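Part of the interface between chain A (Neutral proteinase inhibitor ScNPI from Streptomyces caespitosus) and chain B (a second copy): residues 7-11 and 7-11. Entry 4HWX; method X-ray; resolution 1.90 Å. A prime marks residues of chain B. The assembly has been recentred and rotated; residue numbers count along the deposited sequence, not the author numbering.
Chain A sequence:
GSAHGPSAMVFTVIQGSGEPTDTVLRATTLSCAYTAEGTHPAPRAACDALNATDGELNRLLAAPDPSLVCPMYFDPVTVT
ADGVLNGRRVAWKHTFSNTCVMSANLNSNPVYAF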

ATOM      1  N   SER A   7       6.955  -4.250   7.893  1.00 36.45           N
ATOM      2  CA  SER A   7       7.231  -3.114   7.016  1.00 34.71           C
ATOM      3  C   SER A   7       6.946  -3.533   5.593  1.00 38.18           C
ATOM      4  O   SER A   7       7.727  -4.272   4.981  1.00 38.13           O
ATOM      5  CB  SER A   7       8.667  -2.624   7.188  1.00 35.76           C
ATOM      6  OG  SER A   7       8.859  -2.065   8.476  1.00 39.11           O
ATOM      7  N   ALA A   8       5.786  -3.097   5.089  1.00 34.09           N
ATOM      8  CA  ALA A   8       5.273  -3.386   3.753  1.00 32.00           C
ATOM      9  C   ALA A   8       4.560  -2.147   3.229  1.00 33.28           C
ATOM     10  O   ALA A   8       3.629  -1.642   3.853  1.00 31.25           O
ATOM     11  CB  ALA A   8       4.333  -4.591   3.798  1.00 33.12           C
ATOM     12  N   MET A   9       5.029  -1.632   2.099  1.00 29.51           N
ATOM     13  CA  MET A   9       4.539  -0.379   1.550  1.00 29.44           C
ATOM     14  C   MET A   9       4.287  -0.429   0.067  1.00 31.81           C
ATOM     15  O   MET A   9       4.901  -1.212  -0.660  1.00 32.12           O
ATOM     16  CB  MET A   9       5.611   0.729   1.792  1.00 31.72           C
ATOM     17  CG  MET A   9       5.935   1.020   3.280  1.00 36.66           C
ATOM     18  SD  MET A   9       4.560   1.831   4.132  1.00 41.42           S
ATOM     19  CE  MET A   9       4.541   3.402   3.270  1.00 37.41           C
ATOM     20  N   VAL A  10       3.471   0.506  -0.393  1.00 28.23           N
ATOM     21  CA  VAL A  10       3.243   0.760  -1.809  1.00 28.64           C
ATOM     22  C   VAL A  10       3.429   2.273  -2.007  1.00 32.29           C
ATOM     23  O   VAL A  10       2.904   3.075  -1.224  1.00 31.29           O
ATOM     24  CB  VAL A  10       1.892   0.227  -2.371  1.00 33.05           C
ATOM     25  CG1 VAL A  10       0.711   0.778  -1.584  1.00 34.18           C
ATOM     26  CG2 VAL A  10       1.739   0.583  -3.859  1.00 32.78           C
ATOM     27  N   PHE A  11       4.217   2.643  -3.016  1.00 28.59           N
ATOM     28  CA  PHE A  11       4.458   4.034  -3.391  1.00 27.64           C
ATOM     29  C   PHE A  11       3.896   4.298  -4.770  1.00 30.72           C
ATOM     30  O   PHE A  11       4.074   3.474  -5.656  1.00 30.06           O
ATOM     31  CB  PHE A  11       5.960   4.361  -3.369  1.00 28.92           C
ATOM     32  CG  PHE A  11       6.594   4.030  -2.040  1.00 30.34           C
ATOM     33  CD1 PHE A  11       6.403   4.856  -0.937  1.00 31.09           C
ATOM     34  CD2 PHE A  11       7.342   2.867  -1.879  1.00 32.07           C
ATOM     35  CE1 PHE A  11       6.942   4.522   0.305  1.00 32.30           C
ATOM     36  CE2 PHE A  11       7.894   2.537  -0.636  1.00 33.53           C
ATOM     37  CZ  PHE A  11       7.712   3.383   0.438  1.00 32.19           C
TER
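Chain B, residues 7-11: SAMVF

Two strands run nearly antiparallel here without a single hydrogen bond between them: with hydrogens placed, no donor of either stretch reaches an acceptor of the other, and the contact rests on apolar side chains and the carbonyl of Ala8 against a valine methyl. The N-to-C directions of strand 8-11 and its copy in chain B make an angle of 150° (signed crossing angle -150°), and the axes approach to 6.0 Å. That separation is wider than the spacing of roughly 5 Å usual for neighbouring strands of one sheet, in keeping with side chains between the strands.

Chain B's backbone is extended, with phi/psi of -143/121 at Ala8′, -136/160 at Met9′, -130/131 at Val10′ and -115/135 at Phe11′. An exact two-fold axis relates the copies, so chain A has the same conformation and each unlike pairing occurs twice. The register follows from the nearest CA atoms: Met9 CA lies 6.0 Å from Val10′ CA, and Val10 CA lies 6.0 Å from Met9′ CA.

The alternation of an extended chain sets which residues meet. The CA-to-CB bonds of Ala8′ and Val10′ point toward chain A, whereas those of Met9′ and Phe11′ point away; within the two stretches, the nearest approach of the Met9′ side chain is Met9′ CB to Val10 CG1 at 6.1 Å, and that of Phe11′ is Phe11′ CB to Ala8 CB at 8.1 Å.

Val10′, with chi1 at 56° (p), has the largest covered area of the chain B stretch, 71 Å², within the 220 Å² buried by both stretches together. Its CG1 meets Val10 CG1 at 3.7 Å, a contact of the residue with its own symmetry mate. Its CG2 packs on Ala8, 3.8 Å from Ala8 CB and 3.4 Å from Ala8 O. Reciprocally, Ala8′ CB lies 3.8 Å from Val10 CG2.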

ATOM      1  N   SER B   7      -0.641  -2.150 -11.122  1.00 36.45           N
ATOM      2  CA  SER B   7      -1.290  -2.909 -10.054  1.00 34.71           C
ATOM      3  C   SER B   7      -0.247  -3.258  -9.019  1.00 38.18           C
ATOM      4  O   SER B   7       0.582  -4.152  -9.230  1.00 38.13           O
ATOM      5  CB  SER B   7      -1.983  -4.153 -10.607  1.00 35.76           C
ATOM      6  OG  SER B   7      -3.077  -3.796 -11.433  1.00 39.11           O
ATOM      7  N   ALA B   8      -0.262  -2.503  -7.914  1.00 34.09           N
ATOM      8  CA  ALA B   8       0.656  -2.625  -6.785  1.00 32.00           C
ATOM      9  C   ALA B   8      -0.117  -2.357  -5.501  1.00 33.28           C
ATOM     10  O   ALA B   8      -0.725  -1.302  -5.339  1.00 31.25           O
ATOM     11  CB  ALA B   8       1.822  -1.648  -6.946  1.00 33.12           C
ATOM     12  N   MET B   9      -0.127  -3.338  -4.606  1.00 29.51           N
ATOM     13  CA  MET B   9      -0.930  -3.280  -3.396  1.00 29.44           C
ATOM     14  C   MET B   9      -0.191  -3.722  -2.161  1.00 31.81           C
ATOM     15  O   MET B   9       0.750  -4.517  -2.230  1.00 32.12           O
ATOM     16  CB  MET B   9      -2.156  -4.233  -3.559  1.00 31.72           C
ATOM     17  CG  MET B   9      -3.119  -3.875  -4.721  1.00 36.66           C
ATOM     18  SD  MET B   9      -4.043  -2.355  -4.396  1.00 41.42           S
ATOM     19  CE  MET B   9      -5.048  -2.889  -3.011  1.00 37.41           C
ATOM     20  N   VAL B  10      -0.710  -3.304  -1.019  1.00 28.23           N
ATOM     21  CA  VAL B  10      -0.274  -3.770   0.291  1.00 28.64           C
ATOM     22  C   VAL B  10      -1.549  -4.179   1.046  1.00 32.29           C
ATOM     23  O   VAL B  10      -2.543  -3.441   1.039  1.00 31.29           O
ATOM     24  CB  VAL B  10       0.619  -2.773   1.086  1.00 33.05           C
ATOM     25  CG1 VAL B  10      -0.071  -1.427   1.257  1.00 34.18           C
ATOM     26  CG2 VAL B  10       0.989  -3.348   2.464  1.00 32.78           C
ATOM     27  N   PHE B  11      -1.526  -5.371   1.639  1.00 28.59           N
ATOM     28  CA  PHE B  11      -2.620  -5.896   2.451  1.00 27.64           C
ATOM     29  C   PHE B  11      -2.167  -6.050   3.886  1.00 30.72           C
ATOM     30  O   PHE B  11      -1.064  -6.525   4.118  1.00 30.06           O
ATOM     31  CB  PHE B  11      -3.110  -7.250   1.912  1.00 28.92           C
ATOM     32  CG  PHE B  11      -3.491  -7.177   0.453  1.00 30.34           C
ATOM     33  CD1 PHE B  11      -4.690  -6.591   0.061  1.00 31.09           C
ATOM     34  CD2 PHE B  11      -2.627  -7.647  -0.533  1.00 32.07           C
ATOM     35  CE1 PHE B  11      -5.018  -6.473  -1.289  1.00 32.30           C
ATOM     36  CE2 PHE B  11      -2.960  -7.539  -1.887  1.00 33.53           C
ATOM     37  CZ  PHE B  11      -4.166  -6.978  -2.251  1.00 32.19           C
TER